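PDB 6E5F: lipid binding protein LpqN from Mycobacterium tuberculosis, which binds a dodecyl trehaloside, a synthetic glycolipid, and supports cell envelope biogenesis, perhaps connecting MmpL transporters with periplasmic proteins as a membrane fusion protein. Local coordinates for residues Glu98-Thr110 and Asn116-Leu128. Residues are numbered along the deposited sequence; the frame is centred on the assembly and turned at random. Where two conformers were deposited one is given.
Sequences ESSRAPYGGIVYT and NDPPTIVAILSKL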
ATOM      1  N   GLU A  98      -6.118  -5.793  12.421  1.00 25.60           N
ATOM      2  CA  GLU A  98      -6.570  -4.449  12.092  1.00 24.09           C
ATOM      3  C   GLU A  98      -6.494  -3.565  13.329  1.00 25.33           C
ATOM      4  O   GLU A  98      -6.963  -3.933  14.405  1.00 28.03           O
ATOM      5  CB  GLU A  98      -8.014  -4.487  11.609  1.00 26.98           C
ATOM      6  CG  GLU A  98      -8.209  -5.145  10.270  1.00 27.42           C
ATOM      7  CD  GLU A  98      -9.592  -4.888   9.714  1.00 27.37           C
ATOM      8  OE1 GLU A  98     -10.424  -4.302  10.439  1.00 32.08           O
ATOM      9  OE2 GLU A  98      -9.850  -5.268   8.554  1.00 28.09           O
ATOM     10  N   SER A  99      -5.899  -2.388  13.170  1.00 24.99           N
ATOM     11  CA  SER A  99      -5.747  -1.456  14.276  1.00 27.22           C
ATOM     12  C   SER A  99      -5.589  -0.061  13.697  1.00 26.82           C
ATOM     13  O   SER A  99      -5.552   0.124  12.477  1.00 27.40           O
ATOM     14  CB  SER A  99      -4.541  -1.832  15.137  1.00 28.72           C
ATOM     15  OG  SER A  99      -3.344  -1.675  14.395  1.00 28.73           O
ATOM     16  N   SER A 100      -5.472   0.927  14.584  1.00 29.14           N
ATOM     17  CA  SER A 100      -5.271   2.301  14.137  0.81 33.99           C
ATOM     18  C   SER A 100      -4.043   2.416  13.244  1.00 35.63           C
ATOM     19  O   SER A 100      -4.051   3.157  12.254  1.00 36.22           O
ATOM     20  CB  SER A 100      -5.123   3.225  15.346  0.81 34.50           C
ATOM     21  OG  SER A 100      -6.327   3.300  16.086  0.81 34.08           O
ATOM     22  N   ARG A 101      -2.980   1.686  13.576  1.00 29.35           N
ATOM     23  CA  ARG A 101      -1.735   1.761  12.817  1.00 29.23           C
ATOM     24  C   ARG A 101      -1.670   0.786  11.648  1.00 29.48           C
ATOM     25  O   ARG A 101      -0.780   0.924  10.801  1.00 30.61           O
ATOM     26  CB  ARG A 101      -0.538   1.536  13.745  1.00 39.24           C
ATOM     27  CG  ARG A 101      -0.362   2.640  14.772  1.00 48.51           C
ATOM     28  CD  ARG A 101       1.082   2.772  15.221  1.00 66.57           C
ATOM     29  NE  ARG A 101       1.302   4.031  15.926  1.00 85.27           N
ATOM     30  CZ  ARG A 101       1.060   4.225  17.219  1.00 98.03           C
ATOM     31  NH1 ARG A 101       0.585   3.240  17.971  1.00 96.42           N
ATOM     32  NH2 ARG A 101       1.293   5.411  17.762  1.00104.18           N
ATOM     33  N   ALA A 102      -2.572  -0.192  11.580  1.00 27.74           N
ATOM     34  CA  ALA A 102      -2.650  -1.125  10.452  1.00 23.81           C
ATOM     35  C   ALA A 102      -4.123  -1.275  10.096  1.00 23.24           C
ATOM     36  O   ALA A 102      -4.775  -2.259  10.464  1.00 24.07           O
ATOM     37  CB  ALA A 102      -2.034  -2.480  10.810  1.00 28.72           C
ATOM     38  N   PRO A 103      -4.688  -0.300   9.371  1.00 25.34           N
ATOM     39  CA  PRO A 103      -6.151  -0.261   9.199  1.00 26.20           C
ATOM     40  C   PRO A 103      -6.745  -1.526   8.608  1.00 22.70           C
ATOM     41  O   PRO A 103      -7.826  -1.951   9.046  1.00 26.56           O
ATOM     42  CB  PRO A 103      -6.356   0.965   8.297  1.00 30.53           C
ATOM     43  CG  PRO A 103      -5.178   1.831   8.575  1.00 32.68           C
ATOM     44  CD  PRO A 103      -4.036   0.889   8.800  1.00 27.36           C
ATOM     45  N   TYR A 104      -6.091  -2.137   7.627  1.00 21.64           N
ATOM     46  CA  TYR A 104      -6.539  -3.394   7.041  1.00 21.73           C
ATOM     47  C   TYR A 104      -5.612  -4.544   7.414  1.00 21.78           C
ATOM     48  O   TYR A 104      -5.448  -5.498   6.649  1.00 23.35           O
ATOM     49  CB  TYR A 104      -6.683  -3.258   5.528  1.00 19.53           C
ATOM     50  CG  TYR A 104      -7.578  -4.274   4.865  1.00 20.83           C
ATOM     51  CD1 TYR A 104      -8.959  -4.254   5.056  1.00 21.47           C
ATOM     52  CD2 TYR A 104      -7.054  -5.242   4.023  1.00 21.99           C
ATOM     53  CE1 TYR A 104      -9.780  -5.174   4.430  1.00 22.98           C
ATOM     54  CE2 TYR A 104      -7.870  -6.167   3.391  1.00 22.62           C
ATOM     55  CZ  TYR A 104      -9.232  -6.130   3.603  1.00 23.28           C
ATOM     56  OH  TYR A 104     -10.050  -7.048   2.978  1.00 29.08           O
ATOM     57  N   GLY A 105      -5.001  -4.467   8.594  1.00 23.07           N
ATOM     58  CA  GLY A 105      -4.016  -5.445   8.990  1.00 21.72           C
ATOM     59  C   GLY A 105      -2.673  -5.194   8.333  1.00 21.87           C
ATOM     60  O   GLY A 105      -2.428  -4.170   7.693  1.00 20.70           O
ATOM     61  N   GLY A 106      -1.787  -6.162   8.517  1.00 28.02           N
ATOM     62  CA  GLY A 106      -0.456  -6.062   7.957  1.00 28.42           C
ATOM     63  C   GLY A 106       0.405  -7.209   8.439  1.00 28.29           C
ATOM     64  O   GLY A 106      -0.087  -8.200   8.979  1.00 32.36           O
ATOM     65  N   ILE A 107       1.709  -7.055   8.214  1.00 28.45           N
ATOM     66  CA  ILE A 107       2.693  -8.022   8.669  1.00 28.27           C
ATOM     67  C   ILE A 107       3.889  -7.262   9.218  1.00 28.79           C
ATOM     68  O   ILE A 107       4.219  -6.168   8.747  1.00 27.24           O
ATOM     69  CB  ILE A 107       3.123  -8.993   7.547  1.00 29.93           C
ATOM     70  CG1 ILE A 107       3.587  -8.214   6.315  1.00 26.03           C
ATOM     71  CG2 ILE A 107       1.982  -9.933   7.195  1.00 29.98           C
ATOM     72  CD1 ILE A 107       4.167  -9.086   5.217  1.00 28.67           C
ATOM     73  N   VAL A 108       4.534  -7.851  10.219  1.00 31.01           N
ATOM     74  CA  VAL A 108       5.741  -7.301  10.820  1.00 27.70           C
ATOM     75  C   VAL A 108       6.792  -8.401  10.867  1.00 33.30           C
ATOM     76  O   VAL A 108       6.470  -9.573  11.091  1.00 36.05           O
ATOM     77  CB  VAL A 108       5.471  -6.724  12.225  1.00 33.13           C
ATOM     78  CG1 VAL A 108       4.923  -7.794  13.158  1.00 37.95           C
ATOM     79  CG2 VAL A 108       6.737  -6.115  12.802  1.00 38.86           C
ATOM     80  N   TYR A 109       8.047  -8.025  10.638  1.00 32.00           N
ATOM     81  CA  TYR A 109       9.148  -8.980  10.643  1.00 33.80           C
ATOM     82  C   TYR A 109       9.514  -9.337  12.079  1.00 34.04           C
ATOM     83  O   TYR A 109       9.655  -8.454  12.931  1.00 36.23           O
ATOM     84  CB  TYR A 109      10.349  -8.366   9.924  1.00 33.91           C
ATOM     85  CG  TYR A 109      11.484  -9.328   9.658  1.00 34.35           C
ATOM     86  CD1 TYR A 109      11.286 -10.473   8.901  1.00 44.85           C
ATOM     87  CD2 TYR A 109      12.762  -9.076  10.143  1.00 34.51           C
ATOM     88  CE1 TYR A 109      12.320 -11.352   8.649  1.00 43.31           C
ATOM     89  CE2 TYR A 109      13.803  -9.947   9.893  1.00 42.03           C
ATOM     90  CZ  TYR A 109      13.577 -11.083   9.144  1.00 45.88           C
ATOM     91  OH  TYR A 109      14.612 -11.955   8.893  1.00 52.40           O
ATOM     92  N   THR A 110       9.675 -10.634  12.344  1.00 41.47           N
ATOM     93  CA  THR A 110       9.859 -11.133  13.702  1.00 41.41           C
ATOM     94  C   THR A 110      11.317 -11.191  14.141  1.00 46.67           C
ATOM     95  O   THR A 110      11.588 -11.615  15.270  1.00 49.77           O
ATOM     96  CB  THR A 110       9.237 -12.530  13.845  1.00 42.75           C
ATOM     97  OG1 THR A 110       9.943 -13.459  13.011  1.00 52.69           O
ATOM     98  CG2 THR A 110       7.771 -12.508  13.454  1.00 47.42           C
ATOM     99  N   ASN A 116      12.218  -1.903  18.315  1.00 45.32           N
ATOM    100  CA  ASN A 116      11.420  -0.685  18.350  1.00 46.70           C
ATOM    101  C   ASN A 116      11.194  -0.086  16.967  1.00 44.79           C
ATOM    102  O   ASN A 116      10.485   0.920  16.855  1.00 46.51           O
ATOM    103  CB  ASN A 116      12.094   0.356  19.249  1.00 58.15           C
ATOM    104  CG  ASN A 116      11.863   0.090  20.724  1.00 65.51           C
ATOM    105  OD1 ASN A 116      10.940   0.638  21.327  1.00 68.75           O
ATOM    106  ND2 ASN A 116      12.702  -0.754  21.312  1.00 67.77           N
ATOM    107  N   ASP A 117      11.773  -0.673  15.917  1.00 42.20           N
ATOM    108  CA  ASP A 117      11.627  -0.156  14.558  1.00 36.47           C
ATOM    109  C   ASP A 117      11.749  -1.315  13.573  1.00 36.68           C
ATOM    110  O   ASP A 117      12.690  -1.363  12.764  1.00 34.90           O
ATOM    111  CB  ASP A 117      12.678   0.920  14.285  1.00 37.31           C
ATOM    112  CG  ASP A 117      12.368   1.739  13.049  1.00 35.96           C
ATOM    113  OD1 ASP A 117      11.335   1.476  12.402  1.00 37.10           O
ATOM    114  OD2 ASP A 117      13.161   2.654  12.738  1.00 37.61           O
ATOM    115  N   PRO A 118      10.818  -2.260  13.607  1.00 33.09           N
ATOM    116  CA  PRO A 118      10.926  -3.450  12.759  1.00 34.45           C
ATOM    117  C   PRO A 118      10.405  -3.179  11.359  1.00 30.37           C
ATOM    118  O   PRO A 118       9.535  -2.316  11.166  1.00 30.97           O
ATOM    119  CB  PRO A 118      10.023  -4.461  13.479  1.00 34.68           C
ATOM    120  CG  PRO A 118       8.956  -3.606  14.091  1.00 38.36           C
ATOM    121  CD  PRO A 118       9.655  -2.330  14.513  1.00 36.21           C
ATOM    122  N   PRO A 119      10.898  -3.905  10.354  1.00 29.54           N
ATOM    123  CA  PRO A 119      10.282  -3.821   9.026  1.00 27.44           C
ATOM    124  C   PRO A 119       8.815  -4.220   9.093  1.00 26.27           C
ATOM    125  O   PRO A 119       8.446  -5.184   9.767  1.00 28.24           O
ATOM    126  CB  PRO A 119      11.090  -4.822   8.193  1.00 29.95           C
ATOM    127  CG  PRO A 119      12.387  -4.958   8.907  1.00 31.71           C
ATOM    128  CD  PRO A 119      12.073  -4.794  10.365  1.00 30.57           C
ATOM    129  N   THR A 120       7.981  -3.469   8.378  1.00 25.48           N
ATOM    130  CA  THR A 120       6.548  -3.714   8.374  1.00 24.96           C
ATOM    131  C   THR A 120       5.983  -3.473   6.984  1.00 25.37           C
ATOM    132  O   THR A 120       6.489  -2.649   6.215  1.00 24.31           O
ATOM    133  CB  THR A 120       5.804  -2.783   9.345  1.00 28.38           C
ATOM    134  OG1 THR A 120       5.965  -1.423   8.920  1.00 31.16           O
ATOM    135  CG2 THR A 120       6.323  -2.946  10.758  1.00 30.89           C
ATOM    136  N   ILE A 121       4.914  -4.201   6.673  1.00 24.83           N
ATOM    137  CA  ILE A 121       4.085  -3.939   5.504  1.00 22.20           C
ATOM    138  C   ILE A 121       2.645  -3.864   6.000  1.00 23.29           C
ATOM    139  O   ILE A 121       2.109  -4.850   6.520  1.00 26.43           O
ATOM    140  CB  ILE A 121       4.254  -5.005   4.411  1.00 23.04           C
ATOM    141  CG1 ILE A 121       5.729  -5.085   3.992  1.00 25.60           C
ATOM    142  CG2 ILE A 121       3.360  -4.684   3.213  1.00 26.13           C
ATOM    143  CD1 ILE A 121       6.036  -6.149   2.956  1.00 28.43           C
ATOM    144  N   VAL A 122       2.038  -2.696   5.851  1.00 22.70           N
ATOM    145  CA  VAL A 122       0.716  -2.403   6.394  0.83 24.36           C
ATOM    146  C   VAL A 122      -0.250  -2.202   5.239  1.00 20.88           C
ATOM    147  O   VAL A 122       0.104  -1.626   4.209  1.00 19.91           O
ATOM    148  CB  VAL A 122       0.765  -1.161   7.305  0.83 26.99           C
ATOM    149  CG1 VAL A 122      -0.621  -0.615   7.554  0.83 32.51           C
ATOM    150  CG2 VAL A 122       1.464  -1.502   8.613  0.83 27.69           C
ATOM    151  N   ALA A 123      -1.471  -2.704   5.408  1.00 19.34           N
ATOM    152  CA  ALA A 123      -2.490  -2.631   4.370  1.00 19.19           C
ATOM    153  C   ALA A 123      -3.577  -1.641   4.771  1.00 18.00           C
ATOM    154  O   ALA A 123      -3.908  -1.503   5.949  1.00 20.38           O
ATOM    155  CB  ALA A 123      -3.127  -4.007   4.143  1.00 20.12           C
ATOM    156  N   ILE A 124      -4.108  -0.942   3.764  1.00 18.60           N
ATOM    157  CA  ILE A 124      -5.264  -0.067   3.926  1.00 18.76           C
ATOM    158  C   ILE A 124      -6.204  -0.363   2.766  1.00 17.53           C
ATOM    159  O   ILE A 124      -5.754  -0.515   1.623  1.00 18.20           O
ATOM    160  CB  ILE A 124      -4.844   1.417   3.881  1.00 23.60           C
ATOM    161  CG1 ILE A 124      -3.742   1.707   4.903  1.00 26.72           C
ATOM    162  CG2 ILE A 124      -6.040   2.311   4.131  1.00 27.21           C
ATOM    163  CD1 ILE A 124      -2.845   2.856   4.505  1.00 43.02           C
ATOM    164  N   LEU A 125      -7.493  -0.464   3.045  1.00 17.79           N
ATOM    165  CA  LEU A 125      -8.491  -0.679   2.006  1.00 18.71           C
ATOM    166  C   LEU A 125      -9.561   0.394   2.128  1.00 18.48           C
ATOM    167  O   LEU A 125     -10.115   0.607   3.210  1.00 20.27           O
ATOM    168  CB  LEU A 125      -9.113  -2.069   2.103  1.00 18.80           C
ATOM    169  CG  LEU A 125     -10.085  -2.451   0.970  1.00 17.92           C
ATOM    170  CD1 LEU A 125      -9.385  -2.412  -0.386  1.00 19.28           C
ATOM    171  CD2 LEU A 125     -10.676  -3.824   1.220  1.00 22.77           C
ATOM    172  N   SER A 126      -9.821   1.083   1.020  1.00 19.17           N
ATOM    173  CA  SER A 126     -10.813   2.141   0.960  0.78 20.82           C
ATOM    174  C   SER A 126     -11.819   1.819  -0.135  1.00 18.88           C
ATOM    175  O   SER A 126     -11.489   1.156  -1.126  1.00 19.54           O
ATOM    176  CB  SER A 126     -10.170   3.495   0.657  0.78 22.56           C
ATOM    177  OG  SER A 126      -9.138   3.793   1.584  0.78 29.06           O
ATOM    178  N   LYS A 127     -13.039   2.294   0.051  1.00 19.34           N
ATOM    179  CA  LYS A 127     -14.119   2.139  -0.911  1.00 19.33           C
ATOM    180  C   LYS A 127     -14.429   3.522  -1.459  1.00 20.95           C
ATOM    181  O   LYS A 127     -14.749   4.437  -0.691  1.00 21.96           O
ATOM    182  CB  LYS A 127     -15.350   1.546  -0.237  1.00 21.42           C
ATOM    183  CG  LYS A 127     -16.535   1.334  -1.169  1.00 23.28           C
ATOM    184  CD  LYS A 127     -17.719   0.767  -0.392  1.00 25.64           C
ATOM    185  CE  LYS A 127     -18.881   0.421  -1.296  1.00 31.15           C
ATOM    186  NZ  LYS A 127     -20.025  -0.126  -0.511  1.00 34.07           N
ATOM    187  N   LEU A 128     -14.313   3.676  -2.774  1.00 19.23           N
ATOM    188  CA  LEU A 128     -14.580   4.941  -3.443  1.00 20.67           C
ATOM    189  C   LEU A 128     -15.834   4.794  -4.290  1.00 19.52           C
ATOM    190  O   LEU A 128     -15.948   3.850  -5.078  1.00 20.55           O
ATOM    191  CB  LEU A 128     -13.402   5.335  -4.337  1.00 19.94           C
ATOM    192  CG  LEU A 128     -12.043   5.406  -3.642  1.00 19.74           C
ATOM    193  CD1 LEU A 128     -10.976   5.892  -4.619  1.00 19.49           C
ATOM    194  CD2 LEU A 128     -12.092   6.303  -2.423  1.00 22.67           C
TER
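Ile107 and Ile121 face each other as a hydrogen-bonded pair of two antiparallel strands: Ile107 N donates to Ile121 O (2.8 Å), and Ile121 N returns a bond to Ile107 O. Tyr109 N extends the pattern to Pro119 O, and Ala123 N to Gly105 O. The bond from Tyr104 N to Ala123 O (2.8 Å) differs from these, since the donor stands well above the carbonyl plane, where the chain turns through Ala102-Gly105, a type I turn. Between the paired amides, Thr120 CA lies 3.4 Å from Ile107 O in a CA-H...O contact.

Apolar packing follows both faces of the pair. Leu125 CB sits over one face of the Tyr104 ring in a CH-pi contact, 3.9 Å from the centroid. Leu125 CD2 approaches Tyr104 CE1 at 3.6 Å. With CG anti to the backbone N (chi1 -159°), the ring is carried out beside Leu125, whose side chain points the same way, and Ala123 CB meets its edge. Ile107 and Ile121 also run side by side, Ile107 CG1 resting on Ile121 CB (3.8 Å). Ile121 packs against helix 210-223, and its side chain lies about 4 Å from the bound dodecyl trehaloside. On the other face, Val108 CG2 reaches Pro118 CG at 3.6 Å and also touches Thr120 CG2, while in the conformer given Val122 CG1 lies against Ala102 CB and Pro103 CD.

Strands 93-96 and 195-206 flank the pair, making this beta hairpin an interior part of the curled antiparallel sheet of the LpqN domain, a member of the Mog1p/PsbP clan, with one face turned toward helix 210-223 and the lipid.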